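PDB 4RYK: Lmo0325 protein from Listeria monocytogenes EGD-e, which is a putative transcriptional regulator of the Rgg type that probably binds DNA through a helix-turn-helix domain. Local coordinates for the interface of chains A and B. Sequence-based numbering; all coordinates share one arbitrary frame. Chains: chain A/B, Lmo0325 protein.

Contact 1: the interface of chains A and B. Residues chain A 80, 112, 116, 152, 160, 162; chain B 58, 61.
The side chain of selenomethionine B:Met61, just after helix 50-60, reaches into a mostly polar pocket of chain A. Its CB packs against the aliphatic part of A:Glu162, 3.7 Å from CG. The next atom, CG, stands above the guanidinium plane of A:Arg116, displaced toward NH2, which it meets at 3.3 Å. The selenium SE faces CG of A:Gln112, a poorly ordered residue. Bends at chi2 and chi3 (105° and 81°) turn the chain so that its methyl CE touches both A:Glu162 and A:Tyr152, 3.8 Å from carboxylate OE2 and 3.9 Å from the phenol OH.

The guanidinium is fixed by its own chain. NE and NH2 of A:Arg116 grip A:Glu162 side-on, with OE2 2.9 Å from NE in a nearly straight salt bridge. A:Arg116 NH1 binds A:Asp80 OD2 at 2.8 Å, on the syn lone pair of that oxygen. Both carboxylates lie at the guanidinium edge, so a face is turned to B:Met61.

The backbone O of B:Met61 is linked through water 1 to A:Thr160 OG1 and A:Glu162 N, and through water 2 to A:Glu162 OE1. At the A:Asp80 end of the guanidinium, CG of B:Lys58 touches CB of A:Asp80 at 4.0 Å. In the deposited dimer the site seats the helix-turn-helix region of one chain mainly on the Rgg C-terminal region of the other, which may help to place the DNA-binding domain.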
loop_
_atom_site.group_PDB
_atom_site.type_symbol
_atom_site.label_atom_id
_atom_site.label_comp_id
_atom_site.label_asym_id
_atom_site.label_seq_id
_atom_site.Cartn_x
_atom_site.Cartn_y
_atom_site.Cartn_z
ATOM N N ASP A 80 -12.532 -6.023 8.868
ATOM C CA ASP A 80 -12.237 -6.477 10.223
ATOM C C ASP A 80 -11.126 -5.581 10.732
ATOM O O ASP A 80 -10.044 -5.558 10.206
ATOM C CB ASP A 80 -11.847 -7.958 10.134
ATOM C CG ASP A 80 -11.268 -8.527 11.424
ATOM O OD1 ASP A 80 -11.084 -7.821 12.425
ATOM O OD2 ASP A 80 -10.978 -9.730 11.402
ATOM N N GLN A 112 -12.594 -19.638 16.782
ATOM C CA GLN A 112 -11.216 -19.291 16.371
ATOM C C GLN A 112 -10.777 -17.868 16.783
ATOM O O GLN A 112 -9.616 -17.483 16.571
ATOM C CB GLN A 112 -11.042 -19.457 14.845
ATOM C CG GLN A 112 -11.956 -18.594 13.952
ATOM C CD GLN A 112 -13.278 -19.286 13.581
ATOM O OE1 GLN A 112 -13.956 -19.857 14.443
ATOM N NE2 GLN A 112 -13.654 -19.224 12.307
ATOM N N ARG A 116 -7.011 -14.536 19.070
ATOM C CA ARG A 116 -7.069 -13.076 19.201
ATOM C C ARG A 116 -7.410 -12.688 20.602
ATOM O O ARG A 116 -6.818 -11.749 21.158
ATOM C CB ARG A 116 -8.053 -12.490 18.207
ATOM C CG ARG A 116 -7.495 -12.529 16.796
ATOM C CD ARG A 116 -8.468 -11.925 15.803
ATOM N NE ARG A 116 -7.962 -11.816 14.424
ATOM C CZ ARG A 116 -8.612 -11.130 13.488
ATOM N NH1 ARG A 116 -9.756 -10.522 13.791
ATOM N NH2 ARG A 116 -8.153 -11.065 12.248
ATOM N N TYR A 152 -2.032 -22.719 18.345
ATOM C CA TYR A 152 -2.607 -22.282 17.077
ATOM C C TYR A 152 -1.570 -22.343 15.935
ATOM O O TYR A 152 -1.837 -22.841 14.858
ATOM C CB TYR A 152 -3.127 -20.835 17.193
ATOM C CG TYR A 152 -3.598 -20.297 15.854
ATOM C CD1 TYR A 152 -4.804 -20.730 15.303
ATOM C CD2 TYR A 152 -2.834 -19.410 15.122
ATOM C CE1 TYR A 152 -5.236 -20.307 14.054
ATOM C CE2 TYR A 152 -3.272 -18.926 13.884
ATOM C CZ TYR A 152 -4.479 -19.367 13.348
ATOM O OH TYR A 152 -4.933 -18.952 12.083
ATOM N N THR A 160 -0.787 -17.213 6.400
ATOM C CA THR A 160 -1.230 -15.986 5.786
ATOM C C THR A 160 -0.782 -14.845 6.690
ATOM O O THR A 160 -0.065 -15.070 7.667
ATOM C CB THR A 160 -2.755 -15.981 5.619
ATOM O OG1 THR A 160 -3.359 -15.922 6.900
ATOM C CG2 THR A 160 -3.209 -17.265 4.904
ATOM N N GLU A 162 -2.287 -13.089 8.831
ATOM C CA GLU A 162 -2.787 -13.235 10.197
ATOM C C GLU A 162 -1.734 -13.892 11.115
ATOM O O GLU A 162 -1.504 -13.449 12.224
ATOM C CB GLU A 162 -4.091 -14.049 10.180
ATOM C CG GLU A 162 -4.661 -14.364 11.564
ATOM C CD GLU A 162 -5.290 -13.139 12.201
ATOM O OE1 GLU A 162 -5.481 -12.104 11.508
ATOM O OE2 GLU A 162 -5.644 -13.196 13.371
ATOM N N LYS B 58 -13.938 -13.394 7.041
ATOM C CA LYS B 58 -13.705 -13.032 8.413
ATOM C C LYS B 58 -13.472 -14.263 9.268
ATOM O O LYS B 58 -12.658 -14.259 10.177
ATOM C CB LYS B 58 -14.877 -12.212 8.981
ATOM C CG LYS B 58 -14.424 -10.961 9.685
ATOM C CD LYS B 58 -15.441 -10.442 10.722
ATOM C CE LYS B 58 -16.674 -9.854 10.053
ATOM N NZ LYS B 58 -16.267 -8.831 9.048
HETATM N N MSE B 61 -9.980 -15.243 8.800
HETATM C CA MSE B 61 -9.036 -14.152 9.063
HETATM C C MSE B 61 -8.163 -13.790 7.880
HETATM O O MSE B 61 -6.930 -13.624 7.996
HETATM C CB MSE B 61 -8.152 -14.555 10.228
HETATM C CG MSE B 61 -8.874 -14.201 11.511
HETATM SE SE MSE B 61 -9.467 -15.929 12.153
HETATM C CE MSE B 61 -7.672 -16.365 12.934
HETATM O O HOH W 1 -4.534 -13.144 6.984
HETATM O O HOH W 2 -5.326 -11.099 9.175
#

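Contact 2: the interface of chains A and B. Residues chain A 156, 158, 160; chain B 17, 20-21.
A:Met156 touches the carbonyl of B:Ser20, part of the peptide joining B:Ser20 to B:Lys21. The flat group met here is this peptide, since the side chains carry no ring, amide or carboxylate. The methyl CE of selenomethionine A:Met156 lies off the peptide plane and beyond the oxygen, 3.6 Å from B:Ser20 O. CG of A:Met156 lies instead ahead of B:Ser20 O, roughly where the C=O points, at 3.7 Å. The chain is extended as far as SE, and the bend at chi3 (54°) carries CE to one side of the plane. CE of A:Met156 also reaches CG of B:Lys21, 4.0 Å away.

B:Lys21 supplies a direct polar link. Its chain runs extended from CB to CE and turns at chi4 (-48°), bringing the ammonium NZ to the hydroxyl of A:Thr160. B:Lys21 NZ donates a hydrogen bond to A:Thr160 OG1 at 2.7 Å. The two side chains meet at about a right angle. NZ also packs beside the threonine methyl CG2.

Water 3 ties the patch together. It bonds to NZ of B:Lys21, to OG of B:Ser20 and to the backbone O of A:Thr158, so the lysine and the helix end share one bridge to chain A. A:Thr158 adds a van der Waals contact from OG1 to CB of B:Ser20 at 3.7 Å.

The patch sets the end of helix 10-20, in the helix-turn-helix region of chain B, against the loop between helices 143-153 and 161-170 of chain A. The second shell holds the serine: B:Ser20 OG donates a 2.6 Å hydrogen bond to B:Ile17 O, one helical turn back, from a position tilted 17° out of the carbonyl plane.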
loop_
_atom_site.group_PDB
_atom_site.type_symbol
_atom_site.label_atom_id
_atom_site.label_comp_id
_atom_site.label_asym_id
_atom_site.label_seq_id
_atom_site.Cartn_x
_atom_site.Cartn_y
_atom_site.Cartn_z
HETATM N N MSE A 156 1.175 -25.740 11.793
HETATM C CA MSE A 156 0.772 -25.093 10.522
HETATM C C MSE A 156 1.979 -25.037 9.612
HETATM O O MSE A 156 3.121 -24.765 10.044
HETATM C CB MSE A 156 0.265 -23.681 10.739
HETATM C CG MSE A 156 -1.021 -23.654 11.525
HETATM SE SE MSE A 156 -1.732 -21.810 11.728
HETATM C CE MSE A 156 -1.746 -21.333 9.857
ATOM N N THR A 158 1.855 -23.445 6.402
ATOM C CA THR A 158 1.840 -22.233 5.580
ATOM C C THR A 158 1.002 -21.163 6.323
ATOM O O THR A 158 0.002 -21.465 7.001
ATOM C CB THR A 158 1.307 -22.478 4.172
ATOM O OG1 THR A 158 -0.011 -22.934 4.274
ATOM C CG2 THR A 158 2.033 -23.562 3.496
ATOM N N THR A 160 -0.787 -17.213 6.400
ATOM C CA THR A 160 -1.230 -15.986 5.786
ATOM C C THR A 160 -0.782 -14.845 6.690
ATOM O O THR A 160 -0.065 -15.070 7.667
ATOM C CB THR A 160 -2.755 -15.981 5.619
ATOM O OG1 THR A 160 -3.359 -15.922 6.900
ATOM C CG2 THR A 160 -3.209 -17.265 4.904
ATOM N N ILE B 17 -7.197 -22.739 2.365
ATOM C CA ILE B 17 -6.786 -21.885 3.462
ATOM C C ILE B 17 -7.340 -22.352 4.805
ATOM O O ILE B 17 -6.618 -22.420 5.809
ATOM C CB ILE B 17 -7.177 -20.409 3.233
ATOM C CG1 ILE B 17 -6.381 -19.818 2.060
ATOM C CG2 ILE B 17 -6.874 -19.606 4.477
ATOM C CD1 ILE B 17 -7.021 -18.553 1.483
ATOM N N SER B 20 -5.386 -25.200 5.968
ATOM C CA SER B 20 -4.006 -24.877 6.394
ATOM C C SER B 20 -4.072 -24.351 7.844
ATOM O O SER B 20 -3.120 -24.447 8.598
ATOM C CB SER B 20 -3.360 -23.819 5.465
ATOM O OG SER B 20 -4.031 -22.557 5.627
ATOM N N LYS B 21 -5.211 -23.793 8.230
ATOM C CA LYS B 21 -5.348 -23.213 9.579
ATOM C C LYS B 21 -5.913 -24.170 10.613
ATOM O O LYS B 21 -6.028 -23.813 11.796
ATOM C CB LYS B 21 -6.215 -21.939 9.512
ATOM C CG LYS B 21 -5.542 -20.820 8.703
ATOM C CD LYS B 21 -6.295 -19.525 8.870
ATOM C CE LYS B 21 -5.825 -18.415 7.944
ATOM N NZ LYS B 21 -4.351 -18.251 7.932
HETATM O O HOH W 3 -2.554 -20.376 6.705
#

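Contact 1 and contact 2 are neighbours, with the centres of their C-alpha atoms about 10 Å apart. They share A:Thr160, whose OG1 faces a water in contact 1 and a lysine ammonium in contact 2. On chain B they use the ends of two helices, 50-60 and 10-20, so the helix-turn-helix region is held at two points. In chain A, contact 2 uses the loop before helix 161-170, contact 1 the start of that helix with helices 113-132 and 143-153 and nearby loops. Two-fold symmetry repeats both contacts with the chains exchanged. This reciprocal packing fits a dimer, and may couple the C-terminal regions to the DNA-binding domains.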